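Local coordinates for protein DyP (Bjerkandera adusta, PDB 3VXJ) that binds heme b and, as a dye-decolorizing peroxidase, probably uses hydrogen peroxide to oxidise dyes and phenolic compounds, at residues G86-F90 / S361-N365; I11-I15 / V67-F71; F71-L76 / Q89-G93. One frame throughout, in Å; residues are numbered along the deposited sequence.

In the fold
The chain has two ferredoxin-like halves, each with a four-stranded antiparallel sheet. Contact 1 joins loops of the two halves. Contacts 2 and 3 lie within the N-terminal half. Contact 2 joins segment 11-15 to strand 65-71, and contact 3 begins at its last residue, F71, and continues into helix 73-78. Contacts 1 and 3 share Q89 and F90, and their centres are about 11 Å apart. Contact 2 is about 18 Å from contact 1 and about 16 Å from contact 3, centre to centre. The side chain of I363 in contact 1 is about 10 Å from the heme. That of D14 in contact 2 is about 14 Å from it. Contact 3 lies away from the ligand pockets.

Contact 1: G86-F90 / S361-N365; sequences GDAQF and SIIGN
With chi1 at -174°, D87 swings its carboxylate away from its own backbone N and out toward I363. I363 sets CG1 beside its backbone N (chi1 -67°), which brings CD1 up to OD2 of the carboxylate. The two side chains cross at about a right angle. The carboxylate also makes an Asx turn of loop 86-90. Its OD2 accepts from Q89 N at 2.9 Å and from F90 N at 2.8 Å. F90 N meets the anti lone pair of OD2, whereas Q89 N comes from above the carboxylate plane. One oxygen therefore holds the loop in shape, while the other reaches across to loop 361-365. OD1 of D87 takes the backbone N of I363 at 3.1 Å. That donor lies on the syn side, somewhat out of the carboxylate plane.

The two loops belong to different ferredoxin-like halves of the DyP fold, and residue 361 directly follows strand 353-360. Van der Waals contacts surround the polar link. CD1 of I363 touches D87 OD2 at 3.5 Å and makes an apolar contact with F90 CB at 4.3 Å. F217 of strand 216-225 touches both D87 and I363, and Y427 of strand 420-430 touches both I363 and Q89. The carboxylate is buried, yet it receives three backbone N-H groups and two waters. This surplus of donors would probably favour its ionised form. One water donates to D87 OD1 at 2.7 Å and weakly to S361 O.

Q89 is bent at chi2, which brings OE1 near G364 N. The other water bridges the groups there. It donates to D87 OD1 and to Q89 OE1, the latter at 2.6 Å, and accepts from G364 N at 2.8 Å.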
ATOM      1  N   GLY A  86     -16.877  -1.898  14.359  1.00  9.08           N
ATOM      2  CA  GLY A  86     -16.311  -3.162  14.830  1.00  9.67           C
ATOM      3  C   GLY A  86     -14.803  -3.307  14.716  1.00  9.48           C
ATOM      4  O   GLY A  86     -14.262  -4.362  15.065  1.00  9.91           O
ATOM      5  N   ASP A  87     -14.117  -2.268  14.244  1.00  9.01           N
ATOM      6  CA  ASP A  87     -12.661  -2.313  14.134  1.00  8.81           C
ATOM      7  C   ASP A  87     -11.999  -1.686  15.361  1.00  9.00           C
ATOM      8  O   ASP A  87     -12.427  -0.638  15.820  1.00  9.00           O
ATOM      9  CB  ASP A  87     -12.196  -1.619  12.853  1.00  8.51           C
ATOM     10  CG  ASP A  87     -10.709  -1.778  12.631  1.00  8.55           C
ATOM     11  OD1 ASP A  87     -10.298  -2.805  12.045  1.00  9.12           O
ATOM     12  OD2 ASP A  87      -9.952  -0.891  13.068  1.00  9.74           O
ATOM     13  N   ALA A  88     -10.944  -2.322  15.866  1.00  9.50           N
ATOM     14  CA  ALA A  88     -10.276  -1.867  17.081  1.00 10.02           C
ATOM     15  C   ALA A  88      -9.472  -0.573  16.910  1.00 10.13           C
ATOM     16  O   ALA A  88      -9.311   0.186  17.870  1.00 11.60           O
ATOM     17  CB  ALA A  88      -9.382  -2.965  17.635  1.00 10.83           C
ATOM     18  N   GLN A  89      -8.962  -0.324  15.701  1.00  9.89           N
ATOM     19  CA  GLN A  89      -8.080   0.828  15.471  1.00 10.19           C
ATOM     20  C   GLN A  89      -8.763   2.028  14.830  1.00  9.41           C
ATOM     21  O   GLN A  89      -8.378   3.172  15.080  1.00  9.09           O
ATOM     22  CB  GLN A  89      -6.873   0.431  14.623  1.00 10.65           C
ATOM     23  CG  GLN A  89      -5.781  -0.249  15.415  1.00 12.82           C
ATOM     24  CD  GLN A  89      -6.038  -1.720  15.606  1.00 13.43           C
ATOM     25  OE1 GLN A  89      -6.482  -2.394  14.684  1.00 14.36           O
ATOM     26  NE2 GLN A  89      -5.741  -2.233  16.793  1.00 16.69           N
ATOM     27  N   PHE A  90      -9.757   1.782  13.983  1.00  8.75           N
ATOM     28  CA  PHE A  90     -10.435   2.864  13.274  1.00  8.66           C
ATOM     29  C   PHE A  90     -10.930   3.999  14.197  1.00  8.49           C
ATOM     30  O   PHE A  90     -10.735   5.166  13.865  1.00  8.69           O
ATOM     31  CB  PHE A  90     -11.565   2.279  12.423  1.00  8.89           C
ATOM     32  CG  PHE A  90     -12.383   3.299  11.682  1.00  8.48           C
ATOM     33  CD1 PHE A  90     -11.886   3.929  10.535  1.00  8.83           C
ATOM     34  CD2 PHE A  90     -13.677   3.594  12.105  1.00  8.85           C
ATOM     35  CE1 PHE A  90     -12.666   4.852   9.834  1.00  8.47           C
ATOM     36  CE2 PHE A  90     -14.459   4.511  11.420  1.00  8.72           C
ATOM     37  CZ  PHE A  90     -13.954   5.139  10.272  1.00  8.01           C
ATOM     38  N   SER A 361     -10.567  -5.826   5.541  1.00  7.87           N
ATOM     39  CA  SER A 361     -11.726  -5.735   6.422  1.00  8.01           C
ATOM     40  C   SER A 361     -11.336  -5.458   7.876  1.00  8.19           C
ATOM     41  O   SER A 361     -12.110  -4.840   8.605  1.00  8.36           O
ATOM     42  CB  SER A 361     -12.561  -7.010   6.339  1.00  8.27           C
ATOM     43  OG  SER A 361     -11.776  -8.098   6.796  1.00  9.37           O
ATOM     44  N   ILE A 362     -10.159  -5.930   8.293  1.00  7.71           N
ATOM     45  CA  ILE A 362      -9.723  -5.810   9.686  1.00  8.09           C
ATOM     46  C   ILE A 362      -8.347  -5.185   9.643  1.00  7.72           C
ATOM     47  O   ILE A 362      -7.381  -5.819   9.210  1.00  8.19           O
ATOM     48  CB  ILE A 362      -9.692  -7.180  10.413  1.00  8.04           C
ATOM     49  CG1 ILE A 362     -11.096  -7.787  10.471  1.00  8.25           C
ATOM     50  CG2 ILE A 362      -9.118  -7.040  11.841  1.00  8.20           C
ATOM     51  CD1 ILE A 362     -11.125  -9.290  10.777  1.00 10.43           C
ATOM     52  N   ILE A 363      -8.271  -3.915  10.039  1.00  7.32           N
ATOM     53  CA  ILE A 363      -7.004  -3.177   9.984  1.00  7.81           C
ATOM     54  C   ILE A 363      -5.900  -3.953  10.704  1.00  7.74           C
ATOM     55  O   ILE A 363      -4.781  -4.084  10.195  1.00  7.56           O
ATOM     56  CB  ILE A 363      -7.159  -1.747  10.550  1.00  7.83           C
ATOM     57  CG1 ILE A 363      -8.069  -0.926   9.630  1.00  7.59           C
ATOM     58  CG2 ILE A 363      -5.790  -1.065  10.696  1.00  9.26           C
ATOM     59  CD1 ILE A 363      -8.428   0.455  10.181  1.00  8.59           C
ATOM     60  N   GLY A 364      -6.238  -4.497  11.868  1.00  8.28           N
ATOM     61  CA  GLY A 364      -5.284  -5.231  12.693  1.00  7.97           C
ATOM     62  C   GLY A 364      -4.734  -6.507  12.082  1.00  8.43           C
ATOM     63  O   GLY A 364      -3.713  -7.013  12.533  1.00  9.24           O
ATOM     64  N   ASN A 365      -5.407  -7.021  11.055  1.00  7.73           N
ATOM     65  CA  ASN A 365      -4.989  -8.244  10.378  1.00  8.16           C
ATOM     66  C   ASN A 365      -4.252  -7.999   9.063  1.00  7.69           C
ATOM     67  O   ASN A 365      -3.609  -8.907   8.547  1.00  8.27           O
ATOM     68  CB  ASN A 365      -6.198  -9.143  10.104  1.00  8.58           C
ATOM     69  CG  ASN A 365      -6.712  -9.818  11.342  1.00  9.31           C
ATOM     70  OD1 ASN A 365      -6.087  -9.767  12.414  1.00 10.54           O
ATOM     71  ND2 ASN A 365      -7.852 -10.471  11.206  1.00 10.76           N
TER
HETATM   72  O   HOH W   1      -8.354  -3.837  13.583  1.00  6.95           O
HETATM   73  O   HOH W   2     -12.210  -4.781  12.013  1.00  8.94           O

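Contact 2: I11-I15 / V67-F71; sequences IQGDI and VNLGF
Q12 reaches L69 through two hydrogen bonds from its amide to the backbone. Its OE1 accepts from L69 N at 2.8 Å. That donor lies in the carbonyl plane, on a lone pair. Its NE2 donates to L69 O at 2.9 Å, with the acceptor close to the amide plane. The chain of Q12 is extended beyond CG (chi2 -160°), which carries the amide across to the strand. NE2 also donates to P431 O.

The second kind of bond runs the other way, from a strand side chain to the backbone of the first segment. N68 OD1 accepts from D14 N at 2.8 Å, in the short, weakly bonded helix near 13-15. G13 N is also near OD1, but its angle is too poor for a bond. The amide of N68 is held at its other end too. ND2 donates to V67 O, from above that carbonyl plane, and to T50 O.

Strand 65-71 is an outermost strand of the N-terminal ferredoxin-like sheet. N68 and G70 bond through their backbones to the neighbouring strand 119-125. The N-H and C=O of L69 meet the Q12 amide instead, in bonds that a further strand might otherwise supply.

Short van der Waals contacts accompany the bonds. Q12 OE1 lies 3.1 Å from N68 CA, and Q12 CB rests 3.7 Å from N68 CG. D14 CB sits beside N68 OD1 at 3.1 Å. The carboxylate of D14 turns away to S330 OG, Y359 OH and M19 N. The first two belong to the strands of the C-terminal sheet.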
ATOM      1  N   ILE A  11     -19.592  -1.736  -5.237  1.00  9.98           N
ATOM      2  CA  ILE A  11     -18.328  -1.731  -4.496  1.00 10.07           C
ATOM      3  C   ILE A  11     -17.424  -0.657  -5.083  1.00  9.33           C
ATOM      4  O   ILE A  11     -17.211  -0.605  -6.292  1.00  9.82           O
ATOM      5  CB  ILE A  11     -17.641  -3.118  -4.565  1.00  9.72           C
ATOM      6  CG1 ILE A  11     -18.511  -4.153  -3.835  1.00 11.32           C
ATOM      7  CG2 ILE A  11     -16.230  -3.053  -3.949  1.00 11.11           C
ATOM      8  CD1 ILE A  11     -18.227  -5.604  -4.187  1.00 13.21           C
ATOM      9  N   GLN A  12     -16.913   0.226  -4.235  1.00  8.94           N
ATOM     10  CA  GLN A  12     -15.987   1.248  -4.705  1.00  8.97           C
ATOM     11  C   GLN A  12     -14.760   0.603  -5.363  1.00  8.55           C
ATOM     12  O   GLN A  12     -14.114  -0.280  -4.788  1.00  8.86           O
ATOM     13  CB  GLN A  12     -15.622   2.209  -3.574  1.00  9.14           C
ATOM     14  CG  GLN A  12     -16.804   3.049  -3.078  1.00  9.07           C
ATOM     15  CD  GLN A  12     -16.361   4.283  -2.327  1.00  8.57           C
ATOM     16  OE1 GLN A  12     -15.681   5.136  -2.887  1.00  9.96           O
ATOM     17  NE2 GLN A  12     -16.723   4.380  -1.051  1.00  8.16           N
ATOM     18  N   GLY A  13     -14.465   1.035  -6.588  1.00  9.09           N
ATOM     19  CA  GLY A  13     -13.576   0.281  -7.460  1.00  9.59           C
ATOM     20  C   GLY A  13     -12.131   0.153  -7.009  1.00  9.28           C
ATOM     21  O   GLY A  13     -11.482  -0.844  -7.314  1.00 10.22           O
ATOM     22  N   ASP A  14     -11.612   1.153  -6.298  1.00  9.33           N
ATOM     23  CA  ASP A  14     -10.210   1.073  -5.866  1.00  9.28           C
ATOM     24  C   ASP A  14      -9.945  -0.078  -4.895  1.00  9.78           C
ATOM     25  O   ASP A  14      -8.825  -0.580  -4.824  1.00  9.94           O
ATOM     26  CB  ASP A  14      -9.730   2.398  -5.274  1.00  8.99           C
ATOM     27  CG  ASP A  14      -8.217   2.518  -5.265  1.00  9.54           C
ATOM     28  OD1 ASP A  14      -7.592   2.215  -6.302  1.00  9.90           O
ATOM     29  OD2 ASP A  14      -7.652   2.889  -4.210  1.00  8.94           O
ATOM     30  N   ILE A  15     -10.987  -0.502  -4.176  1.00  9.17           N
ATOM     31  CA  ILE A  15     -10.856  -1.567  -3.187  1.00  9.92           C
ATOM     32  C   ILE A  15     -10.531  -2.914  -3.843  1.00 11.26           C
ATOM     33  O   ILE A  15      -9.630  -3.625  -3.405  1.00 12.50           O
ATOM     34  CB  ILE A  15     -12.148  -1.736  -2.368  1.00  9.69           C
ATOM     35  CG1 ILE A  15     -12.488  -0.451  -1.616  1.00  9.40           C
ATOM     36  CG2 ILE A  15     -12.000  -2.897  -1.392  1.00  9.51           C
ATOM     37  CD1 ILE A  15     -13.911  -0.444  -1.071  1.00  9.56           C
ATOM     38  N   VAL A  67     -13.478   8.336  -9.119  1.00 10.14           N
ATOM     39  CA  VAL A  67     -13.507   8.904  -7.766  1.00  9.71           C
ATOM     40  C   VAL A  67     -14.025   7.888  -6.756  1.00  9.05           C
ATOM     41  O   VAL A  67     -15.034   7.226  -6.981  1.00  8.66           O
ATOM     42  CB  VAL A  67     -14.347  10.209  -7.672  1.00  9.31           C
ATOM     43  CG1 VAL A  67     -14.147  10.871  -6.295  1.00  9.89           C
ATOM     44  CG2 VAL A  67     -13.970  11.178  -8.796  1.00  9.61           C
ATOM     45  N   ASN A  68     -13.285   7.745  -5.657  1.00  8.42           N
ATOM     46  CA  ASN A  68     -13.729   6.986  -4.497  1.00  8.23           C
ATOM     47  C   ASN A  68     -13.697   7.894  -3.265  1.00  7.90           C
ATOM     48  O   ASN A  68     -13.088   8.968  -3.289  1.00  8.21           O
ATOM     49  CB  ASN A  68     -12.857   5.745  -4.281  1.00  8.72           C
ATOM     50  CG  ASN A  68     -13.214   4.565  -5.208  1.00  8.58           C
ATOM     51  OD1 ASN A  68     -12.622   3.496  -5.071  1.00  9.98           O
ATOM     52  ND2 ASN A  68     -14.153   4.753  -6.160  1.00  8.90           N
ATOM     53  N   LEU A  69     -14.356   7.461  -2.193  1.00  7.97           N
ATOM     54  CA  LEU A  69     -14.570   8.307  -1.030  1.00  8.15           C
ATOM     55  C   LEU A  69     -14.576   7.488   0.253  1.00  8.04           C
ATOM     56  O   LEU A  69     -15.338   6.524   0.390  1.00  8.33           O
ATOM     57  CB  LEU A  69     -15.886   9.087  -1.181  1.00  9.28           C
ATOM     58  CG  LEU A  69     -16.405   9.939  -0.013  1.00  8.75           C
ATOM     59  CD1 LEU A  69     -15.445  11.074   0.340  1.00 10.11           C
ATOM     60  CD2 LEU A  69     -17.764  10.501  -0.373  1.00 10.37           C
ATOM     61  N   GLY A  70     -13.714   7.881   1.186  1.00  7.73           N
ATOM     62  CA  GLY A  70     -13.658   7.259   2.504  1.00  7.77           C
ATOM     63  C   GLY A  70     -13.827   8.266   3.625  1.00  8.00           C
ATOM     64  O   GLY A  70     -13.580   9.465   3.456  1.00  8.46           O
ATOM     65  N   PHE A  71     -14.246   7.762   4.782  1.00  8.10           N
ATOM     66  CA  PHE A  71     -14.468   8.577   5.974  1.00  8.02           C
ATOM     67  C   PHE A  71     -13.660   8.086   7.153  1.00  7.79           C
ATOM     68  O   PHE A  71     -13.511   6.886   7.356  1.00  8.05           O
ATOM     69  CB  PHE A  71     -15.954   8.559   6.360  1.00  8.57           C
ATOM     70  CG  PHE A  71     -16.837   9.214   5.352  1.00  8.61           C
ATOM     71  CD1 PHE A  71     -17.039  10.589   5.380  1.00  9.09           C
ATOM     72  CD2 PHE A  71     -17.425   8.467   4.339  1.00  9.78           C
ATOM     73  CE1 PHE A  71     -17.834  11.210   4.422  1.00 10.88           C
ATOM     74  CE2 PHE A  71     -18.232   9.080   3.374  1.00 10.23           C
ATOM     75  CZ  PHE A  71     -18.433  10.452   3.425  1.00 11.23           C
TER

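Contact 3: F71-L76 / Q89-G93; sequences FSNTGL and QFPDG
The ring of F90 has N73 over one face and F71 and L76 at its edge. CB of N73 stands 4.3 Å from the ring centroid, 26° off the normal, a CH-pi contact. F71 O lies in the ring plane, 3.3 Å from F90 CE1. L76 CD1 meets the edge at F90 CE2, 3.9 Å away, its side chain crossing that of F90 at about a right angle. The ring also meets that of F217, with planes at about 60°.

F90 thus wedges against the N-terminus of helix 73-78, the first turn after an edge strand of the ferredoxin-like domain. Its CZ comes within 3.2 Å of N73 N. S72 is the N-cap: its OG accepts from G75 N at 3.0 Å and also bonds to I117 O.

N73 points CG away from its own backbone N (chi1 177°), which lays its amide along P91. ND2 of N73 comes 3.1 Å from P91 O, but the angle is too poor for a hydrogen bond. A glycine here, having neither CB nor side-chain amide, would probably uncover that face of F90 and open a gap beside P91. The two backbones are linked by a water, which accepts from N73 N at 3.0 Å and donates to F90 O at 2.8 Å.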
ATOM      1  N   PHE A  71     -14.246   7.762   4.782  1.00  8.10           N
ATOM      2  CA  PHE A  71     -14.468   8.577   5.974  1.00  8.02           C
ATOM      3  C   PHE A  71     -13.660   8.086   7.153  1.00  7.79           C
ATOM      4  O   PHE A  71     -13.511   6.886   7.356  1.00  8.05           O
ATOM      5  CB  PHE A  71     -15.954   8.559   6.360  1.00  8.57           C
ATOM      6  CG  PHE A  71     -16.837   9.214   5.352  1.00  8.61           C
ATOM      7  CD1 PHE A  71     -17.039  10.589   5.380  1.00  9.09           C
ATOM      8  CD2 PHE A  71     -17.425   8.467   4.339  1.00  9.78           C
ATOM      9  CE1 PHE A  71     -17.834  11.210   4.422  1.00 10.88           C
ATOM     10  CE2 PHE A  71     -18.232   9.080   3.374  1.00 10.23           C
ATOM     11  CZ  PHE A  71     -18.433  10.452   3.425  1.00 11.23           C
ATOM     12  N   SER A  72     -13.154   9.021   7.941  1.00  7.59           N
ATOM     13  CA  SER A  72     -12.532   8.699   9.209  1.00  7.46           C
ATOM     14  C   SER A  72     -13.632   8.536  10.251  1.00  7.88           C
ATOM     15  O   SER A  72     -14.790   8.841   9.999  1.00  8.66           O
ATOM     16  CB  SER A  72     -11.609   9.838   9.624  1.00  7.32           C
ATOM     17  OG  SER A  72     -12.394  10.947  10.033  1.00  7.65           O
ATOM     18  N   ASN A  73     -13.255   8.084  11.440  1.00  8.06           N
ATOM     19  CA  ASN A  73     -14.188   8.019  12.542  1.00  8.23           C
ATOM     20  C   ASN A  73     -14.787   9.388  12.864  1.00  8.59           C
ATOM     21  O   ASN A  73     -15.999   9.508  13.068  1.00  8.74           O
ATOM     22  CB  ASN A  73     -13.519   7.442  13.783  1.00  8.95           C
ATOM     23  CG  ASN A  73     -14.443   7.438  14.975  1.00 10.19           C
ATOM     24  OD1 ASN A  73     -15.374   6.645  15.042  1.00 14.22           O
ATOM     25  ND2 ASN A  73     -14.219   8.360  15.895  1.00 12.62           N
ATOM     26  N   THR A  74     -13.959  10.425  12.917  1.00  8.61           N
ATOM     27  CA  THR A  74     -14.504  11.733  13.250  1.00  9.42           C
ATOM     28  C   THR A  74     -15.421  12.259  12.145  1.00  9.39           C
ATOM     29  O   THR A  74     -16.356  13.000  12.425  1.00 10.43           O
ATOM     30  CB  THR A  74     -13.424  12.749  13.600  1.00  9.41           C
ATOM     31  OG1 THR A  74     -12.399  12.723  12.598  1.00  9.99           O
ATOM     32  CG2 THR A  74     -12.814  12.410  14.953  1.00 10.61           C
ATOM     33  N   GLY A  75     -15.169  11.850  10.901  1.00  9.06           N
ATOM     34  CA  GLY A  75     -16.054  12.191   9.784  1.00  9.35           C
ATOM     35  C   GLY A  75     -17.435  11.584   9.942  1.00  9.43           C
ATOM     36  O   GLY A  75     -18.442  12.272   9.778  1.00 10.24           O
ATOM     37  N   LEU A  76     -17.481  10.296  10.274  1.00  9.34           N
ATOM     38  CA  LEU A  76     -18.744   9.617  10.548  1.00 10.05           C
ATOM     39  C   LEU A  76     -19.471  10.289  11.710  1.00 10.66           C
ATOM     40  O   LEU A  76     -20.674  10.567  11.616  1.00 11.17           O
ATOM     41  CB  LEU A  76     -18.519   8.121  10.794  1.00 10.09           C
ATOM     42  CG  LEU A  76     -17.998   7.373   9.558  1.00  9.42           C
ATOM     43  CD1 LEU A  76     -17.770   5.904   9.886  1.00 12.15           C
ATOM     44  CD2 LEU A  76     -18.938   7.524   8.359  1.00 11.30           C
ATOM     45  N   GLN A  89      -8.962  -0.324  15.701  1.00  9.89           N
ATOM     46  CA  GLN A  89      -8.080   0.828  15.471  1.00 10.19           C
ATOM     47  C   GLN A  89      -8.763   2.028  14.830  1.00  9.41           C
ATOM     48  O   GLN A  89      -8.378   3.172  15.080  1.00  9.09           O
ATOM     49  CB  GLN A  89      -6.873   0.431  14.623  1.00 10.65           C
ATOM     50  CG  GLN A  89      -5.781  -0.249  15.415  1.00 12.82           C
ATOM     51  CD  GLN A  89      -6.038  -1.720  15.606  1.00 13.43           C
ATOM     52  OE1 GLN A  89      -6.482  -2.394  14.684  1.00 14.36           O
ATOM     53  NE2 GLN A  89      -5.741  -2.233  16.793  1.00 16.69           N
ATOM     54  N   PHE A  90      -9.757   1.782  13.983  1.00  8.75           N
ATOM     55  CA  PHE A  90     -10.435   2.864  13.274  1.00  8.66           C
ATOM     56  C   PHE A  90     -10.930   3.999  14.197  1.00  8.49           C
ATOM     57  O   PHE A  90     -10.735   5.166  13.865  1.00  8.69           O
ATOM     58  CB  PHE A  90     -11.565   2.279  12.423  1.00  8.89           C
ATOM     59  CG  PHE A  90     -12.383   3.299  11.682  1.00  8.48           C
ATOM     60  CD1 PHE A  90     -11.886   3.929  10.535  1.00  8.83           C
ATOM     61  CD2 PHE A  90     -13.677   3.594  12.105  1.00  8.85           C
ATOM     62  CE1 PHE A  90     -12.666   4.852   9.834  1.00  8.47           C
ATOM     63  CE2 PHE A  90     -14.459   4.511  11.420  1.00  8.72           C
ATOM     64  CZ  PHE A  90     -13.954   5.139  10.272  1.00  8.01           C
ATOM     65  N   PRO A  91     -11.550   3.671  15.358  1.00  8.63           N
ATOM     66  CA  PRO A  91     -12.152   4.770  16.119  1.00  9.56           C
ATOM     67  C   PRO A  91     -11.167   5.824  16.614  1.00  9.82           C
ATOM     68  O   PRO A  91     -11.511   7.004  16.628  1.00 11.41           O
ATOM     69  CB  PRO A  91     -12.830   4.053  17.292  1.00  9.73           C
ATOM     70  CG  PRO A  91     -13.172   2.700  16.735  1.00  9.92           C
ATOM     71  CD  PRO A  91     -11.955   2.364  15.909  1.00  9.10           C
ATOM     72  N   ASP A  92      -9.965   5.420  17.018  1.00 10.26           N
ATOM     73  CA  ASP A  92      -9.024   6.393  17.582  1.00 11.23           C
ATOM     74  C   ASP A  92      -8.206   7.127  16.531  1.00 10.32           C
ATOM     75  O   ASP A  92      -7.553   8.127  16.846  1.00 10.34           O
ATOM     76  CB  ASP A  92      -8.090   5.748  18.605  1.00 12.19           C
ATOM     77  CG  ASP A  92      -8.799   5.350  19.886  1.00 15.84           C
ATOM     78  OD1 ASP A  92      -9.921   5.838  20.142  1.00 18.97           O
ATOM     79  OD2 ASP A  92      -8.211   4.552  20.643  1.00 20.17           O
ATOM     80  N   GLY A  93      -8.238   6.644  15.289  1.00  9.89           N
ATOM     81  CA  GLY A  93      -7.444   7.237  14.209  1.00  8.94           C
ATOM     82  C   GLY A  93      -5.984   6.798  14.232  1.00  8.46           C
ATOM     83  O   GLY A  93      -5.491   6.248  15.231  1.00  8.76           O
TER
HETATM   84  O   HOH W   3     -10.444   7.036  11.809  1.00  4.83           O